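Long-range contacts in C3-degrading proteinase (CppA protein) (Streptococcus pneumoniae, PDB 3E0R), which probably degrades complement component C3, and is built from two regions of the glyoxalase clan: residues S62-V68 with T191-D195; K80-E86 with S147-E152. One frame throughout, in Å; residues are numbered along the deposited sequence.

Contact 1: residues S62-V68 with T191-D195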
loop_
_atom_site.group_PDB
_atom_site.type_symbol
_atom_site.label_atom_id
_atom_site.label_comp_id
_atom_site.label_asym_id
_atom_site.label_seq_id
_atom_site.Cartn_x
_atom_site.Cartn_y
_atom_site.Cartn_z
ATOM N N SER A 62 -13.917 -13.757 -7.367
ATOM C CA SER A 62 -14.763 -13.052 -8.335
ATOM C C SER A 62 -16.264 -13.295 -8.085
ATOM O O SER A 62 -17.079 -12.454 -8.433
ATOM C CB SER A 62 -14.372 -13.368 -9.793
ATOM O OG SER A 62 -14.355 -14.764 -10.061
HETATM N N MSE A 63 -16.615 -14.414 -7.451
HETATM C CA MSE A 63 -18.001 -14.708 -7.028
HETATM C C MSE A 63 -18.668 -13.525 -6.320
HETATM O O MSE A 63 -19.859 -13.250 -6.521
HETATM C CB MSE A 63 -18.006 -15.929 -6.077
HETATM C CG MSE A 63 -19.220 -16.049 -5.098
HETATM SE SE MSE A 63 -18.779 -16.723 -3.267
HETATM C CE MSE A 63 -20.575 -16.822 -2.483
ATOM N N ARG A 64 -17.882 -12.875 -5.466
ATOM C CA ARG A 64 -18.346 -11.903 -4.478
ATOM C C ARG A 64 -17.863 -10.473 -4.821
ATOM O O ARG A 64 -18.225 -9.495 -4.164
ATOM C CB ARG A 64 -17.748 -12.301 -3.112
ATOM C CG ARG A 64 -18.702 -12.279 -1.915
ATOM C CD ARG A 64 -17.969 -11.816 -0.636
ATOM N NE ARG A 64 -16.846 -12.697 -0.260
ATOM C CZ ARG A 64 -15.639 -12.281 0.164
ATOM N NH1 ARG A 64 -15.344 -10.995 0.242
ATOM N NH2 ARG A 64 -14.704 -13.168 0.503
ATOM N N THR A 65 -17.017 -10.357 -5.825
ATOM C CA THR A 65 -16.180 -9.189 -5.934
ATOM C C THR A 65 -16.129 -8.715 -7.383
ATOM O O THR A 65 -16.305 -9.512 -8.313
ATOM C CB THR A 65 -14.774 -9.534 -5.349
ATOM O OG1 THR A 65 -14.951 -10.282 -4.140
ATOM C CG2 THR A 65 -13.961 -8.287 -5.058
ATOM N N ARG A 66 -15.934 -7.413 -7.570
ATOM C CA ARG A 66 -15.773 -6.872 -8.900
ATOM C C ARG A 66 -14.723 -5.789 -8.982
ATOM O O ARG A 66 -14.194 -5.333 -7.984
ATOM C CB ARG A 66 -17.110 -6.349 -9.453
ATOM C CG ARG A 66 -17.631 -5.143 -8.732
ATOM C CD ARG A 66 -18.701 -4.414 -9.502
ATOM N NE ARG A 66 -19.233 -3.355 -8.651
ATOM C CZ ARG A 66 -18.755 -2.120 -8.575
ATOM N NH1 ARG A 66 -19.312 -1.260 -7.732
ATOM N NH2 ARG A 66 -17.728 -1.728 -9.321
ATOM N N LYS A 67 -14.432 -5.405 -10.216
ATOM C CA LYS A 67 -13.423 -4.445 -10.550
ATOM C C LYS A 67 -13.975 -3.042 -10.237
ATOM O O LYS A 67 -15.149 -2.760 -10.485
ATOM C CB LYS A 67 -13.104 -4.594 -12.045
ATOM C CG LYS A 67 -11.619 -4.456 -12.422
ATOM C CD LYS A 67 -10.751 -5.754 -12.170
ATOM C CE LYS A 67 -9.541 -5.919 -13.207
ATOM N NZ LYS A 67 -8.148 -6.272 -12.624
ATOM N N VAL A 68 -13.130 -2.164 -9.701
ATOM C CA VAL A 68 -13.496 -0.731 -9.579
ATOM C C VAL A 68 -13.790 -0.117 -10.965
ATOM O O VAL A 68 -13.159 -0.447 -11.963
ATOM C CB VAL A 68 -12.415 0.134 -8.817
ATOM C CG1 VAL A 68 -12.873 1.631 -8.697
ATOM C CG2 VAL A 68 -12.077 -0.473 -7.437
ATOM N N THR A 191 -16.105 -4.974 0.673
ATOM C CA THR A 191 -16.363 -6.276 0.101
ATOM C C THR A 191 -16.756 -6.180 -1.385
ATOM O O THR A 191 -16.783 -7.197 -2.077
ATOM C CB THR A 191 -17.540 -6.921 0.825
ATOM O OG1 THR A 191 -18.643 -6.013 0.759
ATOM C CG2 THR A 191 -17.209 -7.183 2.277
ATOM N N VAL A 192 -17.075 -4.982 -1.871
ATOM C CA VAL A 192 -17.708 -4.862 -3.187
ATOM C C VAL A 192 -16.687 -4.977 -4.349
ATOM O O VAL A 192 -17.012 -5.593 -5.409
ATOM C CB VAL A 192 -18.646 -3.586 -3.301
ATOM C CG1 VAL A 192 -19.162 -3.378 -4.751
ATOM C CG2 VAL A 192 -19.849 -3.675 -2.287
ATOM N N THR A 193 -15.487 -4.424 -4.135
ATOM C CA THR A 193 -14.493 -4.203 -5.193
ATOM C C THR A 193 -13.136 -4.701 -4.755
ATOM O O THR A 193 -12.917 -4.844 -3.552
ATOM C CB THR A 193 -14.353 -2.682 -5.536
ATOM O OG1 THR A 193 -14.032 -1.966 -4.327
ATOM C CG2 THR A 193 -15.678 -2.101 -6.205
ATOM N N TRP A 194 -12.233 -4.952 -5.709
ATOM C CA TRP A 194 -10.764 -5.158 -5.421
ATOM C C TRP A 194 -10.055 -3.838 -5.258
ATOM O O TRP A 194 -9.821 -3.126 -6.238
ATOM C CB TRP A 194 -10.084 -5.991 -6.532
ATOM C CG TRP A 194 -10.576 -7.447 -6.564
ATOM C CD1 TRP A 194 -10.323 -8.423 -5.626
ATOM C CD2 TRP A 194 -11.437 -8.063 -7.555
ATOM N NE1 TRP A 194 -10.964 -9.591 -5.972
ATOM C CE2 TRP A 194 -11.625 -9.409 -7.164
ATOM C CE3 TRP A 194 -12.018 -7.620 -8.754
ATOM C CZ2 TRP A 194 -12.385 -10.295 -7.903
ATOM C CZ3 TRP A 194 -12.775 -8.504 -9.497
ATOM C CH2 TRP A 194 -12.956 -9.835 -9.063
ATOM N N ASP A 195 -9.753 -3.441 -4.030
ATOM C CA ASP A 195 -9.182 -2.090 -3.792
ATOM C C ASP A 195 -8.488 -2.127 -2.459
ATOM O O ASP A 195 -8.480 -3.160 -1.844
ATOM C CB ASP A 195 -10.303 -1.032 -3.737
ATOM C CG ASP A 195 -9.810 0.407 -4.045
ATOM O OD1 ASP A 195 -8.590 0.736 -4.029
ATOM O OD2 ASP A 195 -10.695 1.198 -4.344
HETATM O O HOH W 1 -10.639 -3.150 -9.011
#
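Thr65 and Arg66 meet Val192, Thr193 and Trp194 where two loops are joined by a single beta bridge, Arg66 to Thr193. The loop of 62-68 follows strand 53-59; that of 191-195 runs into strand 196-203. Both strands belong to the mixed eight-stranded sheet, so the bridge ties the CppA N-terminal and C-terminal family regions together at the strand ends, with strand 9-18 lying between the two strands.

Two backbone hydrogen bonds make the bridge. Arg66 N gives to Val192 O at 3.0 Å, and Trp194 N gives to Arg66 O, also at 3.0 Å. Thr193 CA adds a CA-H...O contact to the same Arg66 O. A water extends the pairing, accepting from Val68 N at 2.8 Å and donating to Trp194 O. The indole is also held by its own NE1, which bonds to Ala60 O.

The apolar part centres on Trp194. Thr65 CG2 sits over one face of the indole, 3.4 Å from the centroid of the five-membered ring, a CH-pi contact. With OG1 beside the backbone N (chi1 -43°), CG2 lies anti to that N and over the indole, while OG1 bonds to Pro61 O. Ser62 CA meets the ring at its edge. Val68 CG2 packs on Thr193 CB.

The charged part lies along Arg66. Its extended chain runs beside Val192 and Thr193, and NH2 forms a salt bridge with Asp185. The methyl Thr193 CG2 lies over one guanidinium face, 3.7 Å from Arg66 NH2.

Contact 2: residues K80-E86 with S147-E152; sequences KVENPLE and SLSKFE
Glu86 reaches across to Ser149 and grips it with both carboxylate oxygens. Ser149 N gives to Glu86 OE1 at 3.0 Å, coming from above the carboxylate plane. Ser149 OG gives to Glu86 OE2 at 3.0 Å, on the syn lone pair of that oxygen. The two bonds together should fix the rotation of the carboxylate. The chain of Glu86 is extended beyond CG (chi2 171°), which carries the carboxylate from the first turn of helix 84-91 to the backbone of 147-152.

Beside this grip lies the tightly packed part. Val81 CG2 touches Leu148 CD2 at 3.7 Å, the two side chains crossing at about a right angle. Leu148 CD2 also packs against Glu86 CB. Val81 shares its sheet face with Phe151 and rests on Ile121 of strand 118-122 as well.

The backbones are joined by three bonds. Lys80 N to Glu152 O and Glu152 N to Lys80 O form an antiparallel hydrogen-bonded pair. Glu82 N to Lys150 O, 3.0 Å and nearly straight at 177°, continues the join past the strand end.

The other side is looser and polar. Glu82 CB lies against Lys150 CG at 3.7 Å, but their charged ends stay beyond salt-bridge distance. Lys150 NZ instead makes a salt bridge with Glu152 OE2 of its own segment, though its hydrogen bond is weak. A water links Lys150 NZ to Lys80 O.

Asn83 OD1 accepts from Leu85 N and N-caps helix 84-91. Inside the mixed seven-stranded sheet, strand 151-159 begins antiparallel to strand 74-81. The contact thus joins it to the first strand-to-helix connection of a beta-alpha-beta-beta-beta module (74-81, 84-91, 99-102, 107-112, 118-122), consistent with the glyoxalase clan.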
loop_
_atom_site.group_PDB
_atom_site.type_symbol
_atom_site.label_atom_id
_atom_site.label_comp_id
_atom_site.label_asym_id
_atom_site.label_seq_id
_atom_site.Cartn_x
_atom_site.Cartn_y
_atom_site.Cartn_z
ATOM N N LYS A 80 9.425 3.255 -1.616
ATOM C CA LYS A 80 10.696 3.950 -1.570
ATOM C C LYS A 80 11.740 2.955 -1.199
ATOM O O LYS A 80 11.728 2.470 -0.077
ATOM C CB LYS A 80 10.671 5.028 -0.505
ATOM C CG LYS A 80 12.038 5.768 -0.287
ATOM C CD LYS A 80 11.923 6.708 0.938
ATOM C CE LYS A 80 13.044 7.715 0.981
ATOM N NZ LYS A 80 14.184 7.169 0.229
ATOM N N VAL A 81 12.624 2.644 -2.141
ATOM C CA VAL A 81 13.693 1.680 -1.967
ATOM C C VAL A 81 14.960 2.374 -1.442
ATOM O O VAL A 81 15.325 3.460 -1.896
ATOM C CB VAL A 81 13.943 0.948 -3.303
ATOM C CG1 VAL A 81 15.198 0.057 -3.268
ATOM C CG2 VAL A 81 12.741 0.159 -3.672
ATOM N N GLU A 82 15.615 1.744 -0.471
ATOM C CA GLU A 82 16.910 2.235 0.076
ATOM C C GLU A 82 18.117 2.220 -0.919
ATOM O O GLU A 82 18.725 3.257 -1.133
ATOM C CB GLU A 82 17.313 1.417 1.324
ATOM C CG GLU A 82 18.586 1.881 2.008
ATOM C CD GLU A 82 18.408 3.264 2.618
ATOM O OE1 GLU A 82 17.231 3.668 2.802
ATOM O OE2 GLU A 82 19.433 3.930 2.931
ATOM N N ASN A 83 18.503 1.045 -1.430
ATOM C CA ASN A 83 19.594 0.947 -2.399
ATOM C C ASN A 83 19.026 1.168 -3.819
ATOM O O ASN A 83 18.134 0.429 -4.267
ATOM C CB ASN A 83 20.347 -0.392 -2.290
ATOM C CG ASN A 83 21.635 -0.451 -3.184
ATOM O OD1 ASN A 83 21.861 0.367 -4.116
ATOM N ND2 ASN A 83 22.492 -1.434 -2.880
ATOM N N PRO A 84 19.513 2.211 -4.515
ATOM C CA PRO A 84 18.936 2.450 -5.849
ATOM C C PRO A 84 19.322 1.374 -6.885
ATOM O O PRO A 84 18.559 1.092 -7.812
ATOM C CB PRO A 84 19.487 3.840 -6.253
ATOM C CG PRO A 84 20.165 4.380 -5.025
ATOM C CD PRO A 84 20.535 3.209 -4.164
ATOM N N LEU A 85 20.487 0.765 -6.716
ATOM C CA LEU A 85 20.888 -0.310 -7.619
ATOM C C LEU A 85 19.975 -1.526 -7.519
ATOM O O LEU A 85 20.014 -2.394 -8.374
ATOM C CB LEU A 85 22.346 -0.711 -7.378
ATOM C CG LEU A 85 23.354 0.427 -7.516
ATOM C CD1 LEU A 85 24.740 -0.154 -7.315
ATOM C CD2 LEU A 85 23.188 1.156 -8.868
ATOM N N GLU A 86 19.135 -1.591 -6.495
ATOM C CA GLU A 86 18.149 -2.657 -6.448
ATOM C C GLU A 86 17.021 -2.389 -7.428
ATOM O O GLU A 86 16.494 -3.360 -7.964
ATOM C CB GLU A 86 17.634 -2.922 -5.034
ATOM C CG GLU A 86 18.721 -3.370 -4.111
ATOM C CD GLU A 86 18.280 -3.420 -2.667
ATOM O OE1 GLU A 86 17.069 -3.244 -2.368
ATOM O OE2 GLU A 86 19.174 -3.646 -1.813
ATOM N N SER A 147 15.846 -9.420 -4.748
ATOM C CA SER A 147 15.152 -9.090 -3.526
ATOM C C SER A 147 15.492 -7.690 -3.047
ATOM O O SER A 147 16.661 -7.332 -2.997
ATOM C CB SER A 147 15.408 -10.145 -2.462
ATOM O OG SER A 147 14.548 -11.256 -2.702
ATOM N N LEU A 148 14.445 -6.897 -2.759
ATOM C CA LEU A 148 14.595 -5.568 -2.153
ATOM C C LEU A 148 15.009 -5.805 -0.724
ATOM O O LEU A 148 14.290 -6.461 0.020
ATOM C CB LEU A 148 13.296 -4.743 -2.187
ATOM C CG LEU A 148 12.822 -4.216 -3.550
ATOM C CD1 LEU A 148 11.507 -3.470 -3.426
ATOM C CD2 LEU A 148 13.883 -3.340 -4.285
ATOM N N SER A 149 16.172 -5.276 -0.350
ATOM C CA SER A 149 16.676 -5.430 1.017
ATOM C C SER A 149 15.891 -4.615 2.051
ATOM O O SER A 149 15.487 -5.169 3.064
ATOM C CB SER A 149 18.170 -5.129 1.111
ATOM O OG SER A 149 18.390 -3.734 1.107
ATOM N N LYS A 150 15.698 -3.316 1.764
ATOM C CA LYS A 150 14.879 -2.378 2.556
ATOM C C LYS A 150 14.033 -1.423 1.664
ATOM O O LYS A 150 14.516 -0.782 0.736
ATOM C CB LYS A 150 15.733 -1.611 3.565
ATOM C CG LYS A 150 15.267 -0.194 3.980
ATOM C CD LYS A 150 14.039 -0.146 4.867
ATOM C CE LYS A 150 13.897 1.152 5.660
ATOM N NZ LYS A 150 13.539 2.339 4.854
ATOM N N PHE A 151 12.749 -1.355 1.985
ATOM C CA PHE A 151 11.827 -0.377 1.404
ATOM C C PHE A 151 10.779 0.074 2.447
ATOM O O PHE A 151 10.571 -0.565 3.484
ATOM C CB PHE A 151 11.169 -0.896 0.084
ATOM C CG PHE A 151 10.166 -2.009 0.275
ATOM C CD1 PHE A 151 8.846 -1.736 0.616
ATOM C CD2 PHE A 151 10.524 -3.332 0.111
ATOM C CE1 PHE A 151 7.931 -2.734 0.826
ATOM C CE2 PHE A 151 9.605 -4.364 0.322
ATOM C CZ PHE A 151 8.323 -4.060 0.684
ATOM N N GLU A 152 10.100 1.182 2.111
ATOM C CA GLU A 152 9.132 1.859 2.964
ATOM C C GLU A 152 7.947 2.106 2.054
ATOM O O GLU A 152 8.113 2.598 0.947
ATOM C CB GLU A 152 9.722 3.192 3.469
ATOM C CG GLU A 152 9.426 3.564 4.876
ATOM C CD GLU A 152 10.707 3.659 5.805
ATOM O OE1 GLU A 152 11.385 4.737 5.769
ATOM O OE2 GLU A 152 11.011 2.685 6.593
HETATM O O HOH W 2 13.248 2.854 1.965
#

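How the contacts relate
Both contacts join the CppA N-terminal and C-terminal family regions, but at different sheets. Contact 1 ties loops flanking strands of the eight-stranded sheet; contact 2 pairs strands 74-81 and 151-159 of the seven-stranded one and ties helix 84-91 to the loop before strand 151-159. Their centres are 31 Å apart, on opposite sides of the chain's centre, and their nearest atoms about 17 Å. Along the chain contact 2 is nested within the loop that contact 1 closes. Each is partly buried, with four buried residues. Contact 1 buries more surface, 583 against 448 Å², with Trp194 the largest single share. Contact 2 relies more on direct polar bonds, including a carboxylate that bonds across the segments.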